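Local coordinates for protein HTH-type transcriptional regulator mcbR (Escherichia coli UMEA 3718-1, PDB 4P9F) that represses expression of McbA by binding to its promoter region, prevents colanic acid overproduction and mucoidy, and is important for biofilm formation, at residues Q9-N12 and D13-Q17; I30-N33 and L34-L38; V71-R74 and Q75-I79; I125-V128 and N129-F132; L145-M148 and I149-W153. One frame throughout, in Å; residues are numbered along the deposited sequence.

Interaction 1 (Q9-N12 and D13-Q17)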
loop_
_atom_site.group_PDB
_atom_site.type_symbol
_atom_site.label_atom_id
_atom_site.label_comp_id
_atom_site.label_asym_id
_atom_site.label_seq_id
_atom_site.Cartn_x
_atom_site.Cartn_y
_atom_site.Cartn_z
ATOM N N GLN A 9 -10.547 -8.549 14.925
ATOM C CA GLN A 9 -11.907 -8.750 14.461
ATOM C C GLN A 9 -12.609 -7.411 14.282
ATOM O O GLN A 9 -13.274 -7.161 13.272
ATOM C CB GLN A 9 -12.678 -9.619 15.461
ATOM C CG GLN A 9 -14.016 -10.044 14.966
ATOM C CD GLN A 9 -13.894 -10.819 13.670
ATOM O OE1 GLN A 9 -14.450 -10.426 12.641
ATOM N NE2 GLN A 9 -13.139 -11.915 13.710
ATOM N N VAL A 10 -12.444 -6.528 15.251
ATOM C CA VAL A 10 -13.000 -5.183 15.105
ATOM C C VAL A 10 -12.338 -4.435 13.937
ATOM O O VAL A 10 -12.998 -3.758 13.170
ATOM C CB VAL A 10 -12.829 -4.349 16.402
ATOM C CG1 VAL A 10 -13.368 -2.932 16.194
ATOM C CG2 VAL A 10 -13.546 -5.042 17.598
ATOM N N GLU A 11 -11.016 -4.559 13.820
ATOM C CA GLU A 11 -10.305 -3.878 12.757
ATOM C C GLU A 11 -10.768 -4.317 11.357
ATOM O O GLU A 11 -11.012 -3.480 10.484
ATOM C CB GLU A 11 -8.808 -4.132 12.862
ATOM C CG GLU A 11 -8.050 -3.330 11.813
ATOM C CD GLU A 11 -6.590 -3.695 11.736
ATOM O OE1 GLU A 11 -6.188 -4.705 12.369
ATOM O OE2 GLU A 11 -5.849 -2.950 11.059
ATOM N N ASN A 12 -10.874 -5.628 11.153
ATOM C CA ASN A 12 -11.343 -6.157 9.870
ATOM C C ASN A 12 -12.770 -5.752 9.573
ATOM O O ASN A 12 -13.103 -5.439 8.427
ATOM C CB ASN A 12 -11.202 -7.676 9.833
ATOM C CG ASN A 12 -9.761 -8.108 9.693
ATOM O OD1 ASN A 12 -8.918 -7.350 9.191
ATOM N ND2 ASN A 12 -9.468 -9.328 10.106
ATOM N N ASP A 13 -13.620 -5.737 10.598
ATOM C CA ASP A 13 -15.001 -5.301 10.379
ATOM C C ASP A 13 -15.079 -3.811 10.004
ATOM O O ASP A 13 -15.841 -3.419 9.118
ATOM C CB ASP A 13 -15.855 -5.614 11.602
ATOM C CG ASP A 13 -16.112 -7.127 11.749
ATOM O OD1 ASP A 13 -15.951 -7.855 10.739
ATOM O OD2 ASP A 13 -16.467 -7.586 12.860
ATOM N N LEU A 14 -14.285 -2.980 10.665
ATOM C CA LEU A 14 -14.220 -1.572 10.294
ATOM C C LEU A 14 -13.626 -1.391 8.882
ATOM O O LEU A 14 -14.073 -0.535 8.128
ATOM C CB LEU A 14 -13.388 -0.777 11.296
ATOM C CG LEU A 14 -14.029 -0.548 12.668
ATOM C CD1 LEU A 14 -13.005 -0.010 13.650
ATOM C CD2 LEU A 14 -15.236 0.386 12.540
ATOM N N LYS A 15 -12.601 -2.166 8.536
ATOM C CA LYS A 15 -12.060 -2.113 7.163
ATOM C C LYS A 15 -13.149 -2.458 6.153
ATOM O O LYS A 15 -13.294 -1.801 5.116
ATOM C CB LYS A 15 -10.882 -3.062 7.009
ATOM C CG LYS A 15 -9.582 -2.586 7.678
ATOM C CD LYS A 15 -8.443 -3.616 7.442
ATOM C CE LYS A 15 -7.093 -3.128 8.006
ATOM N NZ LYS A 15 -5.957 -4.117 7.787
ATOM N N HIS A 16 -13.930 -3.485 6.480
ATOM C CA HIS A 16 -15.011 -3.930 5.609
ATOM C C HIS A 16 -16.068 -2.836 5.455
ATOM O O HIS A 16 -16.447 -2.492 4.340
ATOM C CB HIS A 16 -15.631 -5.229 6.151
ATOM C CG HIS A 16 -16.677 -5.815 5.251
ATOM N ND1 HIS A 16 -18.020 -5.561 5.409
ATOM C CD2 HIS A 16 -16.570 -6.566 4.126
ATOM C CE1 HIS A 16 -18.704 -6.176 4.456
ATOM N NE2 HIS A 16 -17.845 -6.788 3.664
ATOM N N GLN A 17 -16.501 -2.262 6.578
ATOM C CA GLN A 17 -17.480 -1.174 6.582
ATOM C C GLN A 17 -16.992 0.030 5.768
ATOM O O GLN A 17 -17.736 0.581 4.967
ATOM C CB GLN A 17 -17.751 -0.707 8.021
ATOM C CG GLN A 17 -18.413 -1.742 8.902
ATOM C CD GLN A 17 -19.772 -2.147 8.382
ATOM O OE1 GLN A 17 -20.017 -3.318 8.097
ATOM N NE2 GLN A 17 -20.672 -1.180 8.269
HETATM O O HOH W 1 -6.562 -6.381 9.154
#

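Interaction 2 (I30-N33 and L34-L38)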
loop_
_atom_site.group_PDB
_atom_site.type_symbol
_atom_site.label_atom_id
_atom_site.label_comp_id
_atom_site.label_asym_id
_atom_site.label_seq_id
_atom_site.Cartn_x
_atom_site.Cartn_y
_atom_site.Cartn_z
ATOM N N ILE A 30 -17.349 7.384 17.773
ATOM C CA ILE A 30 -17.062 7.480 19.206
ATOM C C ILE A 30 -16.699 6.087 19.723
ATOM O O ILE A 30 -17.514 5.161 19.655
ATOM C CB ILE A 30 -18.264 8.085 19.999
ATOM C CG1 ILE A 30 -18.517 9.537 19.570
ATOM C CG2 ILE A 30 -18.045 8.004 21.534
ATOM C CD1 ILE A 30 -19.630 9.701 18.583
ATOM N N THR A 31 -15.448 5.925 20.158
ATOM C CA THR A 31 -14.939 4.636 20.643
ATOM C C THR A 31 -15.911 3.930 21.614
ATOM O O THR A 31 -16.235 2.752 21.452
ATOM C CB THR A 31 -13.567 4.847 21.312
ATOM O OG1 THR A 31 -12.731 5.584 20.407
ATOM C CG2 THR A 31 -12.900 3.534 21.650
ATOM N N LYS A 32 -16.388 4.673 22.606
ATOM C CA LYS A 32 -17.313 4.160 23.611
ATOM C C LYS A 32 -18.613 3.595 22.995
ATOM O O LYS A 32 -19.087 2.535 23.408
ATOM C CB LYS A 32 -17.649 5.273 24.611
ATOM C CG LYS A 32 -18.628 4.860 25.698
ATOM C CD LYS A 32 -18.028 3.836 26.643
ATOM C CE LYS A 32 -17.791 4.431 28.026
ATOM N NZ LYS A 32 -19.038 4.982 28.646
ATOM N N ASN A 33 -19.198 4.319 22.040
ATOM C CA ASN A 33 -20.395 3.839 21.326
ATOM C C ASN A 33 -20.124 2.522 20.640
ATOM O O ASN A 33 -20.945 1.613 20.664
ATOM C CB ASN A 33 -20.865 4.830 20.258
ATOM C CG ASN A 33 -21.494 6.086 20.830
ATOM O OD1 ASN A 33 -21.466 6.330 22.027
ATOM N ND2 ASN A 33 -22.056 6.904 19.949
ATOM N N LEU A 34 -18.977 2.431 19.985
ATOM C CA LEU A 34 -18.664 1.217 19.238
ATOM C C LEU A 34 -18.462 0.045 20.205
ATOM O O LEU A 34 -18.925 -1.053 19.949
ATOM C CB LEU A 34 -17.416 1.415 18.371
ATOM C CG LEU A 34 -17.089 0.220 17.460
ATOM C CD1 LEU A 34 -18.332 -0.255 16.706
ATOM C CD2 LEU A 34 -15.945 0.596 16.476
ATOM N N ALA A 35 -17.754 0.288 21.312
ATOM C CA ALA A 35 -17.551 -0.759 22.314
ATOM C C ALA A 35 -18.908 -1.243 22.863
ATOM O O ALA A 35 -19.153 -2.449 23.003
ATOM C CB ALA A 35 -16.648 -0.250 23.445
ATOM N N GLU A 36 -19.802 -0.304 23.159
ATOM C CA GLU A 36 -21.139 -0.674 23.637
ATOM C C GLU A 36 -21.929 -1.468 22.592
ATOM O O GLU A 36 -22.605 -2.451 22.914
ATOM C CB GLU A 36 -21.925 0.583 24.043
ATOM C CG GLU A 36 -21.366 1.197 25.307
ATOM C CD GLU A 36 -22.007 2.517 25.672
ATOM O OE1 GLU A 36 -22.790 3.066 24.853
ATOM O OE2 GLU A 36 -21.712 2.995 26.788
ATOM N N GLN A 37 -21.846 -1.047 21.339
ATOM C CA GLN A 37 -22.534 -1.759 20.282
ATOM C C GLN A 37 -22.000 -3.189 20.109
ATOM O O GLN A 37 -22.758 -4.091 19.781
ATOM C CB GLN A 37 -22.422 -0.980 18.960
ATOM C CG GLN A 37 -23.223 0.340 18.962
ATOM C CD GLN A 37 -22.734 1.361 17.930
ATOM O OE1 GLN A 37 -22.013 1.019 16.987
ATOM N NE2 GLN A 37 -23.130 2.629 18.115
ATOM N N LEU A 38 -20.705 -3.387 20.336
ATOM C CA LEU A 38 -20.062 -4.685 20.117
ATOM C C LEU A 38 -20.012 -5.535 21.379
ATOM O O LEU A 38 -19.530 -6.677 21.351
ATOM C CB LEU A 38 -18.636 -4.490 19.581
ATOM C CG LEU A 38 -18.552 -3.735 18.249
ATOM C CD1 LEU A 38 -17.131 -3.612 17.762
ATOM C CD2 LEU A 38 -19.440 -4.402 17.203
#

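Interaction 3 (V71-R74 and Q75-I79)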
loop_
_atom_site.group_PDB
_atom_site.type_symbol
_atom_site.label_atom_id
_atom_site.label_comp_id
_atom_site.label_asym_id
_atom_site.label_seq_id
_atom_site.Cartn_x
_atom_site.Cartn_y
_atom_site.Cartn_z
ATOM N N VAL A 71 -13.072 12.077 1.166
ATOM C CA VAL A 71 -12.422 11.668 -0.072
ATOM C C VAL A 71 -12.901 12.534 -1.249
ATOM O O VAL A 71 -13.919 12.245 -1.885
ATOM C CB VAL A 71 -12.666 10.160 -0.347
ATOM C CG1 VAL A 71 -11.958 9.701 -1.619
ATOM C CG2 VAL A 71 -12.209 9.345 0.860
ATOM N N GLY A 72 -12.141 13.580 -1.551
ATOM C CA GLY A 72 -12.449 14.458 -2.665
ATOM C C GLY A 72 -12.050 13.798 -3.974
ATOM O O GLY A 72 -11.394 12.759 -3.958
ATOM N N LYS A 73 -12.413 14.419 -5.095
ATOM C CA LYS A 73 -12.115 13.886 -6.429
ATOM C C LYS A 73 -10.605 13.707 -6.609
ATOM O O LYS A 73 -10.135 12.727 -7.189
ATOM C CB LYS A 73 -12.671 14.818 -7.519
ATOM C CG LYS A 73 -12.448 14.296 -8.946
ATOM C CD LYS A 73 -12.848 15.319 -9.992
ATOM C CE LYS A 73 -14.355 15.442 -10.093
ATOM N NZ LYS A 73 -14.785 16.275 -11.259
ATOM N N ARG A 74 -9.854 14.685 -6.115
ATOM C CA ARG A 74 -8.407 14.657 -6.192
ATOM C C ARG A 74 -7.838 13.412 -5.505
ATOM O O ARG A 74 -6.962 12.733 -6.054
ATOM C CB ARG A 74 -7.836 15.933 -5.567
ATOM C CG ARG A 74 -6.350 15.877 -5.331
ATOM C CD ARG A 74 -5.596 16.204 -6.602
ATOM N NE ARG A 74 -5.570 17.638 -6.860
ATOM C CZ ARG A 74 -4.535 18.425 -6.585
ATOM N NH1 ARG A 74 -3.437 17.912 -6.047
ATOM N NH2 ARG A 74 -4.597 19.722 -6.854
ATOM N N GLN A 75 -8.348 13.098 -4.317
ATOM C CA GLN A 75 -7.867 11.926 -3.583
ATOM C C GLN A 75 -8.338 10.632 -4.246
ATOM O O GLN A 75 -7.571 9.665 -4.353
ATOM C CB GLN A 75 -8.315 11.962 -2.122
ATOM C CG GLN A 75 -7.631 13.045 -1.289
ATOM C CD GLN A 75 -8.098 14.448 -1.664
ATOM O OE1 GLN A 75 -9.300 14.703 -1.764
ATOM N NE2 GLN A 75 -7.148 15.355 -1.900
ATOM N N LEU A 76 -9.598 10.617 -4.686
ATOM C CA LEU A 76 -10.135 9.458 -5.397
ATOM C C LEU A 76 -9.351 9.216 -6.676
ATOM O O LEU A 76 -9.063 8.064 -7.030
ATOM C CB LEU A 76 -11.613 9.649 -5.741
ATOM C CG LEU A 76 -12.278 8.460 -6.460
ATOM C CD1 LEU A 76 -12.233 7.180 -5.612
ATOM C CD2 LEU A 76 -13.707 8.791 -6.922
ATOM N N ASP A 77 -8.988 10.299 -7.357
ATOM C CA ASP A 77 -8.138 10.218 -8.555
ATOM C C ASP A 77 -6.828 9.495 -8.273
ATOM O O ASP A 77 -6.436 8.567 -8.985
ATOM C CB ASP A 77 -7.805 11.620 -9.084
ATOM C CG ASP A 77 -8.875 12.186 -10.004
ATOM O OD1 ASP A 77 -9.902 11.520 -10.215
ATOM O OD2 ASP A 77 -8.690 13.319 -10.504
ATOM N N GLU A 78 -6.128 9.958 -7.245
ATOM C CA GLU A 78 -4.833 9.370 -6.890
ATOM C C GLU A 78 -4.928 7.892 -6.513
ATOM O O GLU A 78 -4.128 7.062 -6.972
ATOM C CB GLU A 78 -4.187 10.158 -5.755
ATOM C CG GLU A 78 -2.861 9.545 -5.321
ATOM C CD GLU A 78 -2.176 10.330 -4.210
ATOM O OE1 GLU A 78 -2.741 11.340 -3.740
ATOM O OE2 GLU A 78 -1.069 9.923 -3.811
ATOM N N ILE A 79 -5.896 7.565 -5.663
ATOM C CA ILE A 79 -6.137 6.182 -5.251
ATOM C C ILE A 79 -6.441 5.298 -6.461
ATOM O O ILE A 79 -5.948 4.169 -6.556
ATOM C CB ILE A 79 -7.307 6.094 -4.249
ATOM C CG1 ILE A 79 -6.908 6.772 -2.934
ATOM C CG2 ILE A 79 -7.726 4.628 -4.018
ATOM C CD1 ILE A 79 -8.068 6.992 -1.962
#

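Interaction 4 (I125-V128 and N129-F132)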
loop_
_atom_site.group_PDB
_atom_site.type_symbol
_atom_site.label_atom_id
_atom_site.label_comp_id
_atom_site.label_asym_id
_atom_site.label_seq_id
_atom_site.Cartn_x
_atom_site.Cartn_y
_atom_site.Cartn_z
ATOM N N ILE A 125 -24.130 -5.976 -3.808
ATOM C CA ILE A 125 -23.479 -5.682 -5.084
ATOM C C ILE A 125 -22.033 -5.221 -4.859
ATOM O O ILE A 125 -21.079 -5.688 -5.494
ATOM C CB ILE A 125 -24.223 -4.578 -5.864
ATOM C CG1 ILE A 125 -25.606 -5.062 -6.310
ATOM C CG2 ILE A 125 -23.380 -4.094 -7.064
ATOM C CD1 ILE A 125 -26.406 -4.000 -7.002
ATOM N N ILE A 126 -21.882 -4.272 -3.950
ATOM C CA ILE A 126 -20.563 -3.756 -3.648
ATOM C C ILE A 126 -19.683 -4.853 -3.054
ATOM O O ILE A 126 -18.554 -5.064 -3.501
ATOM C CB ILE A 126 -20.669 -2.564 -2.693
ATOM C CG1 ILE A 126 -21.373 -1.407 -3.419
ATOM C CG2 ILE A 126 -19.296 -2.130 -2.229
ATOM C CD1 ILE A 126 -21.668 -0.202 -2.542
ATOM N N ASN A 127 -20.229 -5.586 -2.089
ATOM C CA ASN A 127 -19.461 -6.609 -1.397
ATOM C C ASN A 127 -19.052 -7.773 -2.290
ATOM O O ASN A 127 -17.897 -8.216 -2.256
ATOM C CB ASN A 127 -20.235 -7.135 -0.188
ATOM C CG ASN A 127 -19.394 -8.083 0.654
ATOM O OD1 ASN A 127 -18.266 -7.751 1.040
ATOM N ND2 ASN A 127 -19.938 -9.251 0.960
ATOM N N VAL A 128 -19.990 -8.267 -3.091
ATOM C CA VAL A 128 -19.678 -9.382 -3.978
ATOM C C VAL A 128 -18.644 -8.953 -5.044
ATOM O O VAL A 128 -17.756 -9.736 -5.379
ATOM C CB VAL A 128 -20.956 -9.962 -4.644
ATOM C CG1 VAL A 128 -20.593 -11.043 -5.641
ATOM C CG2 VAL A 128 -21.878 -10.556 -3.578
ATOM N N ASN A 129 -18.736 -7.722 -5.559
ATOM C CA ASN A 129 -17.713 -7.228 -6.497
ATOM C C ASN A 129 -16.311 -7.306 -5.880
ATOM O O ASN A 129 -15.360 -7.790 -6.505
ATOM C CB ASN A 129 -18.032 -5.792 -6.935
ATOM C CG ASN A 129 -16.820 -5.058 -7.502
ATOM O OD1 ASN A 129 -16.258 -4.189 -6.853
ATOM N ND2 ASN A 129 -16.406 -5.421 -8.699
ATOM N N ARG A 130 -16.224 -6.869 -4.630
ATOM C CA ARG A 130 -15.013 -6.948 -3.819
ATOM C C ARG A 130 -14.510 -8.383 -3.666
ATOM O O ARG A 130 -13.343 -8.675 -3.936
ATOM C CB ARG A 130 -15.306 -6.329 -2.443
ATOM C CG ARG A 130 -14.122 -6.067 -1.537
ATOM C CD ARG A 130 -14.635 -5.648 -0.154
ATOM N NE ARG A 130 -15.350 -6.755 0.500
ATOM C CZ ARG A 130 -14.772 -7.719 1.207
ATOM N NH1 ARG A 130 -13.450 -7.759 1.336
ATOM N NH2 ARG A 130 -15.514 -8.665 1.755
ATOM N N LEU A 131 -15.411 -9.273 -3.258
ATOM C CA LEU A 131 -15.074 -10.672 -3.016
ATOM C C LEU A 131 -14.622 -11.356 -4.304
ATOM O O LEU A 131 -13.712 -12.180 -4.308
ATOM C CB LEU A 131 -16.288 -11.398 -2.437
ATOM C CG LEU A 131 -16.599 -11.149 -0.962
ATOM C CD1 LEU A 131 -17.816 -11.953 -0.539
ATOM C CD2 LEU A 131 -15.399 -11.449 -0.070
ATOM N N PHE A 132 -15.285 -11.012 -5.398
ATOM C CA PHE A 132 -14.965 -11.559 -6.707
ATOM C C PHE A 132 -13.544 -11.161 -7.120
ATOM O O PHE A 132 -12.718 -12.011 -7.462
ATOM C CB PHE A 132 -15.999 -11.070 -7.731
ATOM C CG PHE A 132 -15.730 -11.507 -9.155
ATOM C CD1 PHE A 132 -16.084 -12.783 -9.587
ATOM C CD2 PHE A 132 -15.154 -10.631 -10.064
ATOM C CE1 PHE A 132 -15.849 -13.190 -10.897
ATOM C CE2 PHE A 132 -14.920 -11.023 -11.391
ATOM C CZ PHE A 132 -15.265 -12.306 -11.804
#

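Interaction 5 (L145-M148 and I149-W153)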
loop_
_atom_site.group_PDB
_atom_site.type_symbol
_atom_site.label_atom_id
_atom_site.label_comp_id
_atom_site.label_asym_id
_atom_site.label_seq_id
_atom_site.Cartn_x
_atom_site.Cartn_y
_atom_site.Cartn_z
ATOM N N LEU A 145 0.897 -7.611 -2.280
ATOM C CA LEU A 145 0.196 -6.902 -3.351
ATOM C C LEU A 145 -1.294 -6.872 -3.050
ATOM O O LEU A 145 -1.905 -5.817 -3.079
ATOM C CB LEU A 145 0.448 -7.559 -4.720
ATOM C CG LEU A 145 -0.315 -7.045 -5.946
ATOM C CD1 LEU A 145 -0.047 -5.573 -6.196
ATOM C CD2 LEU A 145 0.058 -7.854 -7.207
ATOM N N CYS A 146 -1.862 -8.025 -2.711
ATOM C CA CYS A 146 -3.289 -8.084 -2.379
ATOM C C CYS A 146 -3.682 -7.229 -1.172
ATOM O O CYS A 146 -4.694 -6.536 -1.221
ATOM C CB CYS A 146 -3.698 -9.544 -2.113
ATOM S SG CYS A 146 -3.563 -10.585 -3.619
ATOM N N GLU A 147 -2.884 -7.274 -0.105
ATOM C CA GLU A 147 -3.147 -6.452 1.080
ATOM C C GLU A 147 -3.118 -4.978 0.718
ATOM O O GLU A 147 -3.931 -4.192 1.192
ATOM C CB GLU A 147 -2.141 -6.733 2.212
ATOM C CG GLU A 147 -2.614 -6.250 3.629
ATOM C CD GLU A 147 -2.445 -4.731 3.909
ATOM O OE1 GLU A 147 -1.586 -4.069 3.278
ATOM O OE2 GLU A 147 -3.172 -4.193 4.786
HETATM N N MSE A 148 -2.171 -4.592 -0.122
HETATM C CA MSE A 148 -2.081 -3.189 -0.522
HETATM C C MSE A 148 -3.324 -2.766 -1.317
HETATM O O MSE A 148 -3.840 -1.654 -1.155
HETATM C CB MSE A 148 -0.820 -2.935 -1.352
HETATM C CG MSE A 148 -0.672 -1.463 -1.725
HETATM SE SE MSE A 148 1.139 -0.964 -2.236
HETATM C CE MSE A 148 2.005 -1.476 -0.573
ATOM N N ILE A 149 -3.802 -3.658 -2.171
ATOM C CA ILE A 149 -5.027 -3.397 -2.928
ATOM C C ILE A 149 -6.202 -3.220 -1.945
ATOM O O ILE A 149 -6.968 -2.270 -2.057
ATOM C CB ILE A 149 -5.311 -4.527 -3.956
ATOM C CG1 ILE A 149 -4.254 -4.502 -5.082
ATOM C CG2 ILE A 149 -6.737 -4.396 -4.547
ATOM C CD1 ILE A 149 -4.339 -5.711 -6.053
ATOM N N GLU A 150 -6.303 -4.098 -0.953
ATOM C CA GLU A 150 -7.355 -3.959 0.065
ATOM C C GLU A 150 -7.226 -2.646 0.823
ATOM O O GLU A 150 -8.226 -1.984 1.139
ATOM C CB GLU A 150 -7.283 -5.120 1.051
ATOM C CG GLU A 150 -7.697 -6.440 0.462
ATOM C CD GLU A 150 -7.926 -7.480 1.528
ATOM O OE1 GLU A 150 -6.948 -8.166 1.862
ATOM O OE2 GLU A 150 -9.056 -7.592 2.054
ATOM N N GLN A 151 -5.986 -2.257 1.102
ATOM C CA GLN A 151 -5.715 -1.001 1.802
ATOM C C GLN A 151 -6.266 0.195 0.998
ATOM O O GLN A 151 -6.901 1.104 1.538
ATOM C CB GLN A 151 -4.214 -0.868 2.014
ATOM C CG GLN A 151 -3.792 -0.145 3.246
ATOM C CD GLN A 151 -2.287 0.056 3.298
ATOM O OE1 GLN A 151 -1.815 1.162 3.499
ATOM N NE2 GLN A 151 -1.537 -1.019 3.102
ATOM N N LEU A 152 -6.041 0.175 -0.310
ATOM C CA LEU A 152 -6.500 1.271 -1.165
ATOM C C LEU A 152 -8.033 1.290 -1.276
ATOM O O LEU A 152 -8.639 2.354 -1.354
ATOM C CB LEU A 152 -5.832 1.167 -2.532
ATOM C CG LEU A 152 -4.322 1.476 -2.487
ATOM C CD1 LEU A 152 -3.601 1.028 -3.774
ATOM C CD2 LEU A 152 -4.087 2.986 -2.254
ATOM N N TRP A 153 -8.661 0.119 -1.242
ATOM C CA TRP A 153 -10.121 0.048 -1.220
ATOM C C TRP A 153 -10.695 0.670 0.050
ATOM O O TRP A 153 -11.773 1.271 0.033
ATOM C CB TRP A 153 -10.575 -1.404 -1.317
ATOM C CG TRP A 153 -10.421 -2.011 -2.685
ATOM C CD1 TRP A 153 -10.108 -1.366 -3.851
ATOM C CD2 TRP A 153 -10.507 -3.409 -3.007
ATOM N NE1 TRP A 153 -10.034 -2.277 -4.889
ATOM C CE2 TRP A 153 -10.271 -3.538 -4.394
ATOM C CE3 TRP A 153 -10.769 -4.572 -2.249
ATOM C CZ2 TRP A 153 -10.294 -4.776 -5.047
ATOM C CZ3 TRP A 153 -10.791 -5.805 -2.900
ATOM C CH2 TRP A 153 -10.562 -5.894 -4.285
#

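Interaction 1 (Q9-N12 and D13-Q17)
Glu11 and Lys15, one turn apart on helix 6-19, form the charged part of this contact. Their side chains run side by side in the same direction, and Glu11 OE2 makes a salt bridge of 3.5 Å to Lys15 NZ, with Lys15 CE closer still to that oxygen, at 3.3 Å. Straight beyond CG, the lysine sets NZ beside the carboxylate and 2.7 Å from a water. The same water donates to Asn12 OD1, so Lys15 is tied to two residues of the preceding turn. The other carboxylate oxygen, Glu11 OE1, forms a salt bridge with Arg51. With an alanine here instead of Lys15, Glu11 OE2 would probably lose its local countercharge and the water its link from Asn12 to the next turn. Backbone bonds underlie all this, from Leu14 N to Val10 O at 2.9 Å and from Lys15 N to Glu11 O at 2.8 Å. Apolar contact is made on another face, where Val10 CG1 lies 3.9 Å from Leu14 CD1; these parallel side chains pack on helices 31-38 and 42-54. Such a helix, with an apolar face against the helix-turn-helix pair, belongs to the winged-helix DNA-binding domain of GntR regulators.

Interaction 2 (I30-N33 and L34-L38)
Gln37 N donates to Asn33 O over 2.9 Å, a bond of the alpha-helical pattern, and the glutamine side chain then folds back past the same carbonyl. With its CG set beside the backbone N (chi1 -69°), Gln37 brings that carbon to 3.1 Å from Asn33 O and its amide NE2 to 3.8 Å from Asn33 CB. One residue earlier, Lys32 and Glu36 come together on an exposed side of the helix. The carboxylate oxygen Glu36 OE2 lies 3.8 Å from Lys32 NZ, a long salt bridge, and just as far from Lys32 CG, because the bent lysine chain curls round the end of the straight glutamate. Both pairs belong to helix 31-38, the first helix of the helix-turn-helix motif, with Ile30 at its N-cap and Leu34 N bonded to Ile30 O at 3.1 Å. The apolar side faces inward: Ala35, whose N takes Thr31 O as acceptor at 2.9 Å, rests on Ile42, and Leu34 touches Val45 of helix 42-54 and Leu14 of helix 6-19. Thr31 touches Arg46 and Leu49, and its OG1 is hydrogen-bonded to Gln64 O, which ties the start of the helix to the wing region.

Interaction 3 (V71-R74 and Q75-I79)
Leu76 N bonds to Gly72 O at 2.9 Å, nearly straight at 170°, and with Asp77 N on Lys73 O and Glu78 N on Arg74 O it builds the first turn of helix 73-95, for which Gly72 is the N-cap. Gln75 bends back over this beginning. Its CG stands beside its own backbone N (chi1 -70°), and a further turn at chi2 brings OE1 to Gly72 N at 3.1 Å, a weak bond bent to 126°. This resembles the N3 side-chain half of a capping box; glycine cannot supply the other half. The opposite end of the amide, Gln75 NE2, lies 3.6 Å from Arg74 CG. A leucine in place of Gln75 would probably leave Gly72 N without this acceptor and the helix start less firmly closed. Val71, just before the cap, crosses Leu76 at about a right angle, its CG1 4.1 Å from Leu76 CB, as in a hydrophobic staple. Lys73 and Asp77 run alongside each other, but Lys73 NZ stays 6.8 Å from Asp77 OD2. Further on, Glu78 OE2 accepts from Leu145 N of the second subunit. The contacts at this helix start are thus backbone bonds, one weak side-chain bond and the Val71-Leu76 apolar pair, with no close ion pair between the two segments.

Interaction 4 (I125-V128 and N129-F132)
Arg130 grips Asn127 side-on, its NE and NH2 both donating to the single oxygen OD1. The bonds are alike, 3.1 Å from Arg130 NE and 3.0 Å from Arg130 NH2 to Asn127 OD1, and this oxygen lies at the guanidinium edge, only 2° out of its plane. A bend in the arginine chain at chi3 (66°) turns the NE/NH2 edge across to Asn127, while Asn127 CG, pointing opposite its backbone N, carries the amide up to meet it; the two planes stand 21° apart. His16 NE2 is a third hydrogen-bond partner of Asn127 OD1, so one oxygen is held from several directions and the amide is probably fixed in rotation. In van der Waals contact, the methyl Leu131 CD1 lies 3.7 Å from the nitrogen end of the amide, Asn127 ND2. Backbone bonds continue regularly through the segments, the shortest from Phe132 N to Val128 O at 2.8 Å. Helix 122-138 is enclosed on several sides: Val128 and Phe132 pack on Leu113 and Leu110 of helix 100-119, Ile126 on Leu163 and Tyr164 of helix 161-166, Arg130 on Trp153 of helix 143-156, and the histidine bond reaches helix 6-19.

Interaction 5 (L145-M148 and I149-W153)
Gln151 leans back along helix 143-156 toward Glu147. Its CB touches two carbonyls of the preceding turn, 3.3 Å from Met148 O and 3.4 Å from Glu147 O. From there an unusual first torsion (chi1 -148°) and an otherwise extended chain bring CD 4.2 Å from Glu147 OE1. At the tip, Gln151 NE2 donates to Glu147 OE1 at 3.1 Å with an angle of 140°; the carboxylate oxygen uses its syn lone pair and lies 14° out of the amide plane. The other end of the amide, OE1, accepts from NE2 of Gln151 of the second subunit. The buried amide of Gln151 is thus bonded both within its own helix and to the second subunit. Glu147 reaches its partner through a bend at chi2. On the apolar side, Leu145 CG lies 4.2 Å from Ile149 CD1, and selenomethionine Met148 CG lies 4.4 Å from Leu152 CD1. Ile149 CG2 sits 3.5 Å over one face of the Trp153 ring, toward its rim, and Trp153 NE1 is hydrogen-bonded to Glu87. Leu145, Met148 and Leu152 pack on Ile82, Leu152 and Ile144 of the second subunit, while Leu152 also meets Ile82 and Leu86 of its own chain. A buried helix serving both its own bundle and the dimer interface is in keeping with the all-helical FCD domain.

In the fold
Interaction 5 is the most buried, its polar bonds and apolar packing extending into the second subunit, which interaction 3 also reaches. Those two meet where Ile79 lies on the backbone of Leu152. Interactions 4 and 5 share the FCD domain and touch through Arg130 and Trp153. Interactions 1 and 2 belong to the DNA-binding domain and pack together through Val10 with Leu38 and Leu14 with Leu34; interaction 2 is farthest from the chain centre and carries a long ion pair on its exposed side. Interaction 1 is the bridge: His16 joins Asn127 of interaction 4, and Lys15 packs on Glu147 of interaction 5, so a polar bond and side-chain packing join the two domains here.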